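Local coordinates for hypothetical protein, similar to alpha-acetolactate decarboxylase (Staphylococcus aureus subsp. aureus, PDB 1XV2) that is of unknown function but probably decarboxylates alpha-acetolactate to acetoin, and binds a zinc ion, at residues L21-T25 and P213-F219; P89-Q95 and D192-V198. All coordinates share one frame; numbering follows the deposited sequence.

Contact 1 (L21-T25 and P213-F219)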
ATOM      1  N   LEU A  21       6.913   2.324  16.543  1.00 21.84           N
ATOM      2  CA  LEU A  21       8.071   2.906  15.877  1.00 21.46           C
ATOM      3  C   LEU A  21       7.802   4.389  15.655  1.00 20.51           C
ATOM      4  O   LEU A  21       7.329   4.803  14.598  1.00 20.21           O
ATOM      5  CB  LEU A  21       8.341   2.193  14.547  1.00 21.32           C
ATOM      6  CG  LEU A  21       8.953   0.795  14.695  1.00 21.26           C
ATOM      7  CD1 LEU A  21       7.954  -0.145  15.335  1.00 22.25           C
ATOM      8  CD2 LEU A  21       9.365   0.271  13.330  1.00 25.01           C
ATOM      9  N   LEU A  22       8.123   5.186  16.668  1.00 20.23           N
ATOM     10  CA  LEU A  22       7.871   6.617  16.622  1.00 19.33           C
ATOM     11  C   LEU A  22       9.056   7.503  16.245  1.00 18.41           C
ATOM     12  O   LEU A  22       8.946   8.726  16.289  1.00 17.86           O
ATOM     13  CB  LEU A  22       7.299   7.060  17.970  1.00 18.92           C
ATOM     14  CG  LEU A  22       6.240   6.115  18.554  1.00 19.42           C
ATOM     15  CD1 LEU A  22       5.671   6.710  19.835  1.00 18.91           C
ATOM     16  CD2 LEU A  22       5.130   5.879  17.530  1.00 19.76           C
ATOM     17  N   GLU A  23      10.184   6.903  15.876  1.00 17.17           N
ATOM     18  CA  GLU A  23      11.350   7.694  15.487  1.00 17.81           C
ATOM     19  C   GLU A  23      11.069   8.556  14.255  1.00 18.10           C
ATOM     20  O   GLU A  23      10.425   8.107  13.309  1.00 18.35           O
ATOM     21  CB  GLU A  23      12.549   6.782  15.202  1.00 18.49           C
ATOM     22  CG  GLU A  23      13.306   6.334  16.443  1.00 22.09           C
ATOM     23  CD  GLU A  23      14.528   5.490  16.113  1.00 24.42           C
ATOM     24  OE1 GLU A  23      15.259   5.836  15.161  1.00 27.14           O
ATOM     25  OE2 GLU A  23      14.764   4.488  16.817  1.00 27.04           O
ATOM     26  N   GLY A  24      11.545   9.797  14.271  1.00 17.29           N
ATOM     27  CA  GLY A  24      11.351  10.669  13.125  1.00 16.80           C
ATOM     28  C   GLY A  24      12.247  10.143  12.023  1.00 17.47           C
ATOM     29  O   GLY A  24      13.448   9.988  12.230  1.00 18.58           O
ATOM     30  N   THR A  25      11.681   9.861  10.853  1.00 17.04           N
ATOM     31  CA  THR A  25      12.477   9.313   9.760  1.00 17.55           C
ATOM     32  C   THR A  25      12.464  10.143   8.486  1.00 16.63           C
ATOM     33  O   THR A  25      13.150   9.817   7.516  1.00 17.18           O
ATOM     34  CB  THR A  25      12.007   7.896   9.425  1.00 17.69           C
ATOM     35  OG1 THR A  25      10.605   7.922   9.129  1.00 18.98           O
ATOM     36  CG2 THR A  25      12.254   6.971  10.602  1.00 17.54           C
ATOM     37  N   PRO A 213      11.399   4.260   5.295  1.00 14.31           N
ATOM     38  CA  PRO A 213      12.672   4.777   5.813  1.00 14.82           C
ATOM     39  C   PRO A 213      13.764   3.703   5.789  1.00 15.12           C
ATOM     40  O   PRO A 213      14.153   3.172   6.829  1.00 15.99           O
ATOM     41  CB  PRO A 213      12.309   5.206   7.229  1.00 15.32           C
ATOM     42  CG  PRO A 213      11.280   4.179   7.625  1.00 15.40           C
ATOM     43  CD  PRO A 213      10.416   4.093   6.382  1.00 14.98           C
ATOM     44  N   VAL A 214      14.262   3.397   4.598  1.00 15.39           N
ATOM     45  CA  VAL A 214      15.287   2.372   4.433  1.00 17.10           C
ATOM     46  C   VAL A 214      16.614   2.686   5.123  1.00 18.61           C
ATOM     47  O   VAL A 214      17.448   1.798   5.299  1.00 18.66           O
ATOM     48  CB  VAL A 214      15.554   2.105   2.939  1.00 16.33           C
ATOM     49  CG1 VAL A 214      14.286   1.593   2.276  1.00 16.13           C
ATOM     50  CG2 VAL A 214      16.028   3.376   2.255  1.00 16.81           C
ATOM     51  N   ASN A 215      16.804   3.940   5.519  1.00 19.58           N
ATOM     52  CA  ASN A 215      18.037   4.355   6.182  1.00 20.84           C
ATOM     53  C   ASN A 215      17.936   4.346   7.696  1.00 21.46           C
ATOM     54  O   ASN A 215      18.927   4.587   8.387  1.00 21.40           O
ATOM     55  CB  ASN A 215      18.433   5.751   5.729  1.00 23.83           C
ATOM     56  CG  ASN A 215      18.713   5.811   4.256  1.00 26.17           C
ATOM     57  OD1 ASN A 215      19.546   5.060   3.744  1.00 29.43           O
ATOM     58  ND2 ASN A 215      18.021   6.700   3.557  1.00 29.25           N
ATOM     59  N   ASN A 216      16.739   4.077   8.207  1.00 20.33           N
ATOM     60  CA  ASN A 216      16.517   4.046   9.644  1.00 20.50           C
ATOM     61  C   ASN A 216      16.760   2.641  10.177  1.00 21.19           C
ATOM     62  O   ASN A 216      16.040   1.701   9.843  1.00 19.61           O
ATOM     63  CB  ASN A 216      15.091   4.511   9.967  1.00 19.69           C
ATOM     64  CG  ASN A 216      14.802   4.519  11.453  1.00 19.27           C
ATOM     65  OD1 ASN A 216      14.321   3.533  12.007  1.00 18.43           O
ATOM     66  ND2 ASN A 216      15.109   5.636  12.112  1.00 20.89           N
ATOM     67  N   GLU A 217      17.783   2.511  11.015  1.00 21.98           N
ATOM     68  CA  GLU A 217      18.156   1.226  11.586  1.00 22.70           C
ATOM     69  C   GLU A 217      17.086   0.561  12.446  1.00 22.00           C
ATOM     70  O   GLU A 217      16.943  -0.660  12.423  1.00 21.01           O
ATOM     71  CB  GLU A 217      19.443   1.381  12.401  1.00 25.11           C
ATOM     72  CG  GLU A 217      19.963   0.083  12.987  1.00 31.06           C
ATOM     73  CD  GLU A 217      21.339   0.237  13.602  1.00 34.68           C
ATOM     74  OE1 GLU A 217      22.288   0.568  12.857  1.00 37.71           O
ATOM     75  OE2 GLU A 217      21.473   0.030  14.827  1.00 35.99           O
ATOM     76  N   THR A 218      16.339   1.351  13.211  1.00 21.16           N
ATOM     77  CA  THR A 218      15.308   0.777  14.066  1.00 20.17           C
ATOM     78  C   THR A 218      14.212   0.113  13.232  1.00 19.93           C
ATOM     79  O   THR A 218      13.777  -0.998  13.537  1.00 20.62           O
ATOM     80  CB  THR A 218      14.686   1.845  14.984  1.00 21.34           C
ATOM     81  OG1 THR A 218      15.716   2.432  15.791  1.00 22.58           O
ATOM     82  CG2 THR A 218      13.646   1.216  15.892  1.00 18.98           C
ATOM     83  N   PHE A 219      13.773   0.793  12.178  1.00 18.21           N
ATOM     84  CA  PHE A 219      12.748   0.242  11.302  1.00 17.40           C
ATOM     85  C   PHE A 219      13.284  -1.014  10.604  1.00 17.27           C
ATOM     86  O   PHE A 219      12.660  -2.072  10.640  1.00 18.45           O
ATOM     87  CB  PHE A 219      12.336   1.276  10.253  1.00 16.58           C
ATOM     88  CG  PHE A 219      11.347   0.752   9.247  1.00 16.01           C
ATOM     89  CD1 PHE A 219      10.043   0.439   9.629  1.00 15.28           C
ATOM     90  CD2 PHE A 219      11.732   0.525   7.930  1.00 15.81           C
ATOM     91  CE1 PHE A 219       9.139  -0.097   8.714  1.00 14.17           C
ATOM     92  CE2 PHE A 219      10.832  -0.014   7.002  1.00 15.29           C
ATOM     93  CZ  PHE A 219       9.538  -0.325   7.395  1.00 14.62           C
TER
HETATM   94  O   HOH W   1      17.301   3.994  14.158  1.00 23.88           O

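Contact 2 (P89-Q95 and D192-V198)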
ATOM      1  N   PRO A  89     -20.924  22.797  -1.546  1.00 22.30           N
ATOM      2  CA  PRO A  89     -21.199  23.288  -0.194  1.00 22.36           C
ATOM      3  C   PRO A  89     -22.016  22.350   0.693  1.00 21.80           C
ATOM      4  O   PRO A  89     -22.629  21.395   0.217  1.00 21.30           O
ATOM      5  CB  PRO A  89     -21.924  24.604  -0.457  1.00 22.57           C
ATOM      6  CG  PRO A  89     -22.732  24.280  -1.665  1.00 21.92           C
ATOM      7  CD  PRO A  89     -21.762  23.499  -2.538  1.00 22.58           C
ATOM      8  N   LEU A  90     -22.002  22.639   1.991  1.00 21.41           N
ATOM      9  CA  LEU A  90     -22.750  21.875   2.985  1.00 21.05           C
ATOM     10  C   LEU A  90     -23.066  22.805   4.144  1.00 22.00           C
ATOM     11  O   LEU A  90     -22.260  23.672   4.487  1.00 22.23           O
ATOM     12  CB  LEU A  90     -21.941  20.678   3.492  1.00 21.02           C
ATOM     13  CG  LEU A  90     -21.697  19.521   2.518  1.00 21.92           C
ATOM     14  CD1 LEU A  90     -20.922  18.414   3.227  1.00 22.82           C
ATOM     15  CD2 LEU A  90     -23.025  18.986   2.006  1.00 22.39           C
ATOM     16  N   GLN A  91     -24.238  22.629   4.745  1.00 22.04           N
ATOM     17  CA  GLN A  91     -24.643  23.473   5.861  1.00 23.08           C
ATOM     18  C   GLN A  91     -25.410  22.695   6.918  1.00 22.43           C
ATOM     19  O   GLN A  91     -26.118  21.739   6.603  1.00 19.81           O
ATOM     20  CB  GLN A  91     -25.528  24.620   5.367  1.00 25.05           C
ATOM     21  CG  GLN A  91     -24.894  25.516   4.319  1.00 27.44           C
ATOM     22  CD  GLN A  91     -25.861  26.568   3.815  1.00 31.27           C
ATOM     23  OE1 GLN A  91     -26.930  26.245   3.293  1.00 33.16           O
ATOM     24  NE2 GLN A  91     -25.495  27.836   3.972  1.00 31.06           N
ATOM     25  N   GLN A  92     -25.255  23.117   8.171  1.00 22.06           N
ATOM     26  CA  GLN A  92     -25.951  22.507   9.301  1.00 21.91           C
ATOM     27  C   GLN A  92     -26.025  20.980   9.234  1.00 20.76           C
ATOM     28  O   GLN A  92     -27.117  20.417   9.147  1.00 20.52           O
ATOM     29  CB  GLN A  92     -27.373  23.070   9.379  1.00 23.81           C
ATOM     30  CG  GLN A  92     -27.452  24.581   9.527  1.00 28.28           C
ATOM     31  CD  GLN A  92     -26.855  25.067  10.835  1.00 30.85           C
ATOM     32  OE1 GLN A  92     -27.070  24.466  11.887  1.00 32.87           O
ATOM     33  NE2 GLN A  92     -26.114  26.167  10.777  1.00 32.91           N
ATOM     34  N   LEU A  93     -24.870  20.319   9.282  1.00 18.59           N
ATOM     35  CA  LEU A  93     -24.816  18.858   9.229  1.00 17.70           C
ATOM     36  C   LEU A  93     -23.810  18.276  10.218  1.00 17.50           C
ATOM     37  O   LEU A  93     -22.800  18.906  10.552  1.00 15.92           O
ATOM     38  CB  LEU A  93     -24.451  18.382   7.820  1.00 18.38           C
ATOM     39  CG  LEU A  93     -25.411  18.694   6.671  1.00 19.63           C
ATOM     40  CD1 LEU A  93     -24.839  18.124   5.379  1.00 19.21           C
ATOM     41  CD2 LEU A  93     -26.789  18.098   6.958  1.00 18.83           C
ATOM     42  N   SER A  94     -24.097  17.060  10.672  1.00 16.32           N
ATOM     43  CA  SER A  94     -23.245  16.348  11.616  1.00 17.19           C
ATOM     44  C   SER A  94     -22.053  15.745  10.887  1.00 16.98           C
ATOM     45  O   SER A  94     -22.033  15.700   9.658  1.00 16.94           O
ATOM     46  CB  SER A  94     -24.036  15.224  12.281  1.00 16.34           C
ATOM     47  OG  SER A  94     -24.452  14.280  11.311  1.00 17.47           O
ATOM     48  N   GLN A  95     -21.069  15.272  11.646  1.00 16.57           N
ATOM     49  CA  GLN A  95     -19.895  14.659  11.047  1.00 17.88           C
ATOM     50  C   GLN A  95     -20.311  13.466  10.181  1.00 18.05           C
ATOM     51  O   GLN A  95     -19.904  13.364   9.023  1.00 19.20           O
ATOM     52  CB  GLN A  95     -18.907  14.215  12.135  1.00 16.62           C
ATOM     53  CG  GLN A  95     -17.884  13.202  11.652  1.00 17.23           C
ATOM     54  CD  GLN A  95     -16.730  13.012  12.621  1.00 19.56           C
ATOM     55  OE1 GLN A  95     -15.774  13.788  12.625  1.00 17.70           O
ATOM     56  NE2 GLN A  95     -16.818  11.980  13.451  1.00 16.19           N
ATOM     57  N   ASP A 192     -14.596  14.636  16.125  1.00 14.87           N
ATOM     58  CA  ASP A 192     -15.994  14.912  15.827  1.00 16.14           C
ATOM     59  C   ASP A 192     -16.147  16.382  15.449  1.00 16.65           C
ATOM     60  O   ASP A 192     -15.306  17.214  15.809  1.00 14.12           O
ATOM     61  CB  ASP A 192     -16.853  14.574  17.054  1.00 16.43           C
ATOM     62  CG  ASP A 192     -18.343  14.728  16.800  1.00 17.89           C
ATOM     63  OD1 ASP A 192     -18.792  14.540  15.649  1.00 16.70           O
ATOM     64  OD2 ASP A 192     -19.074  15.018  17.770  1.00 18.61           O
ATOM     65  N   PHE A 193     -17.207  16.693  14.708  1.00 16.00           N
ATOM     66  CA  PHE A 193     -17.465  18.066  14.298  1.00 16.84           C
ATOM     67  C   PHE A 193     -18.859  18.238  13.707  1.00 18.24           C
ATOM     68  O   PHE A 193     -19.525  17.268  13.338  1.00 16.91           O
ATOM     69  CB  PHE A 193     -16.413  18.525  13.277  1.00 14.16           C
ATOM     70  CG  PHE A 193     -16.540  17.864  11.935  1.00 14.79           C
ATOM     71  CD1 PHE A 193     -17.224  18.492  10.896  1.00 14.50           C
ATOM     72  CD2 PHE A 193     -15.991  16.607  11.710  1.00 13.49           C
ATOM     73  CE1 PHE A 193     -17.358  17.873   9.655  1.00 14.24           C
ATOM     74  CE2 PHE A 193     -16.121  15.980  10.471  1.00 13.93           C
ATOM     75  CZ  PHE A 193     -16.806  16.614   9.442  1.00 12.90           C
ATOM     76  N   GLU A 194     -19.293  19.490  13.638  1.00 18.62           N
ATOM     77  CA  GLU A 194     -20.587  19.829  13.070  1.00 21.09           C
ATOM     78  C   GLU A 194     -20.385  21.077  12.220  1.00 20.19           C
ATOM     79  O   GLU A 194     -19.952  22.116  12.723  1.00 19.92           O
ATOM     80  CB  GLU A 194     -21.605  20.100  14.179  1.00 23.91           C
ATOM     81  CG  GLU A 194     -22.946  20.614  13.674  1.00 32.50           C
ATOM     82  CD  GLU A 194     -24.004  20.663  14.766  1.00 37.10           C
ATOM     83  OE1 GLU A 194     -23.744  21.291  15.817  1.00 39.85           O
ATOM     84  OE2 GLU A 194     -25.093  20.078  14.571  1.00 39.15           O
ATOM     85  N   VAL A 195     -20.682  20.974  10.929  1.00 19.29           N
ATOM     86  CA  VAL A 195     -20.513  22.108  10.032  1.00 19.79           C
ATOM     87  C   VAL A 195     -21.666  23.101  10.108  1.00 20.54           C
ATOM     88  O   VAL A 195     -22.822  22.715  10.276  1.00 19.60           O
ATOM     89  CB  VAL A 195     -20.376  21.648   8.566  1.00 20.22           C
ATOM     90  CG1 VAL A 195     -19.140  20.775   8.407  1.00 18.01           C
ATOM     91  CG2 VAL A 195     -21.633  20.891   8.137  1.00 19.97           C
ATOM     92  N   ASP A 196     -21.340  24.386  10.013  1.00 20.91           N
ATOM     93  CA  ASP A 196     -22.359  25.426  10.016  1.00 22.53           C
ATOM     94  C   ASP A 196     -22.540  25.758   8.545  1.00 22.40           C
ATOM     95  O   ASP A 196     -23.594  25.519   7.960  1.00 22.17           O
ATOM     96  CB  ASP A 196     -21.883  26.674  10.763  1.00 24.18           C
ATOM     97  CG  ASP A 196     -22.957  27.751  10.835  1.00 25.54           C
ATOM     98  OD1 ASP A 196     -23.650  27.978   9.821  1.00 25.14           O
ATOM     99  OD2 ASP A 196     -23.109  28.376  11.903  1.00 27.02           O
ATOM    100  N   ASP A 197     -21.483  26.302   7.951  1.00 22.89           N
ATOM    101  CA  ASP A 197     -21.485  26.659   6.540  1.00 23.94           C
ATOM    102  C   ASP A 197     -20.066  26.437   6.030  1.00 22.53           C
ATOM    103  O   ASP A 197     -19.133  27.120   6.459  1.00 22.35           O
ATOM    104  CB  ASP A 197     -21.884  28.123   6.357  1.00 26.37           C
ATOM    105  CG  ASP A 197     -22.234  28.452   4.920  1.00 30.43           C
ATOM    106  OD1 ASP A 197     -21.438  28.124   4.014  1.00 34.10           O
ATOM    107  OD2 ASP A 197     -23.307  29.045   4.695  1.00 35.10           O
ATOM    108  N   VAL A 198     -19.906  25.475   5.128  1.00 20.09           N
ATOM    109  CA  VAL A 198     -18.590  25.159   4.586  1.00 20.03           C
ATOM    110  C   VAL A 198     -18.625  24.777   3.116  1.00 19.59           C
ATOM    111  O   VAL A 198     -19.690  24.624   2.520  1.00 19.13           O
ATOM    112  CB  VAL A 198     -17.947  23.973   5.332  1.00 18.77           C
ATOM    113  CG1 VAL A 198     -17.775  24.304   6.805  1.00 19.06           C
ATOM    114  CG2 VAL A 198     -18.810  22.732   5.156  1.00 20.89           C
TER
HETATM  115  O   HOH W   2     -26.740  22.044  12.952  1.00 39.88           O
HETATM  116  O   HOH W   3     -21.361  15.002  14.874  1.00 17.15           O

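Contact 1 (L21-T25 and P213-F219)
Glu-23 OE1 is gripped twice: Asn-216 ND2 donates to it over 3.1 Å (N-H...O 162°), and a water donates to it over 2.9 Å. The same water accepts from the backbone N of Thr-218, so the carboxylate reaches the first turn of helix 217-221 both directly and through solvent. Asn-216 closes the type I turn that begins at Pro-213 and is also the N-cap of the helix. Its amide works at both ends, since OD1 accepts from Phe-219 N at 2.8 Å, in the carbonyl plane, while ND2 turns to Glu-23. With CG anti to the backbone N (chi1 -179°), the amide is set between the capped N-H and the neighbouring loop, and the two bonds together fix its rotation. Glu-23 OE1 lies close to the amide plane, but the carboxylate itself is met from above its plane, the two planes being 65° apart. The second oxygen, Glu-23 OE2, accepts from Thr-218 OG1 at a very short 2.5 Å. A carboxylate placed at the amino end of a helix would probably also be stabilised by the helix dipole.

Next to these polar bonds the packing is by carbon atoms: the methyl Thr-25 CG2 rests against the amide of Asn-216, 3.6 Å from its CG, the two side chains crossing at about a right angle. Thr-25 OG1 has its hydrogen bond outside the contact, with His-11 NE2. Phe-219, whose backbone O accepts from Asn-110 of the second subunit, places the helix start at the dimer interface. Leu-21 CD2 comes to the edge of the Phe-219 ring, near its plane, 3.8 Å from CD1. At the far end Thr-25 CB presses on Pro-213 CB at 3.5 Å, tighter than usual for two carbons.

Contact 2 (P89-Q95 and D192-V198)
Gln-91 and Asp-197 extend side by side in the same direction, yet their flat ends stand 84° apart. Gln-91 NE2 meets Asp-197 OD2 from above the carboxylate plane, at 2.6 Å, although the acceptor stays close to the plane of the amide. Gln-92 and Asp-196 also run alongside each other, with planes nearly perpendicular; the polar end of Gln-92 is directed to Lys-122 through OE1, which also receives a water that donates weakly to Glu-194 OE2.

Gln-95 instead crosses Phe-193 at about a right angle. Its CB sits over one face of the ring, 4.0 Å from the centroid and 26° off the normal, a CH-pi contact. Phe-193 CG stands between the backbone N and carbonyl carbon, turning one face of the ring to Gln-95 CB, which sits toward the rim; Gln-95 OE1 comes to 3.0 Å from Phe-193 CD2. Val-195 CG1 lies in plane at the ring's edge.

Leu-90, Leu-93, Val-195 and Val-198 share the sheet face toward helix 95-105, where Val-98 touches Leu-90, Phe-193 and Val-195; Leu-93 CB reaches Val-195 CG2 at 3.8 Å. Backbone bonds pair Leu-90 with Val-198 in both directions, and Gln-92 N donates to Asp-196 O at 2.9 Å. Because Gln-92 and Leu-93 both face Val-195, and Gln-92 has positive phi (41°), the antiparallel ladder contains a G1 beta bulge where strand 86-94 turns its corner.

Contacts 1 and 2 lie on opposite sides of the chain's centre, their own centres about 38 Å apart and their nearest atoms about 22 Å apart, so they do not touch. In sequence, both segments of contact 2 fall between 21-25 and 213-219. Contact 1 joins a loop to a helix start near the second subunit, whereas contact 2 pairs strands within the antiparallel sheet and has no neighbour from the other chain. Contact 2 is not part of the zinc site of His-176, His-178 and His-189, but shares a strand with it: His-189 lies on strand 187-195, whose last residues, 192-195, belong to the contact, and the side chain of Gln-95 is about 12 Å from the metal.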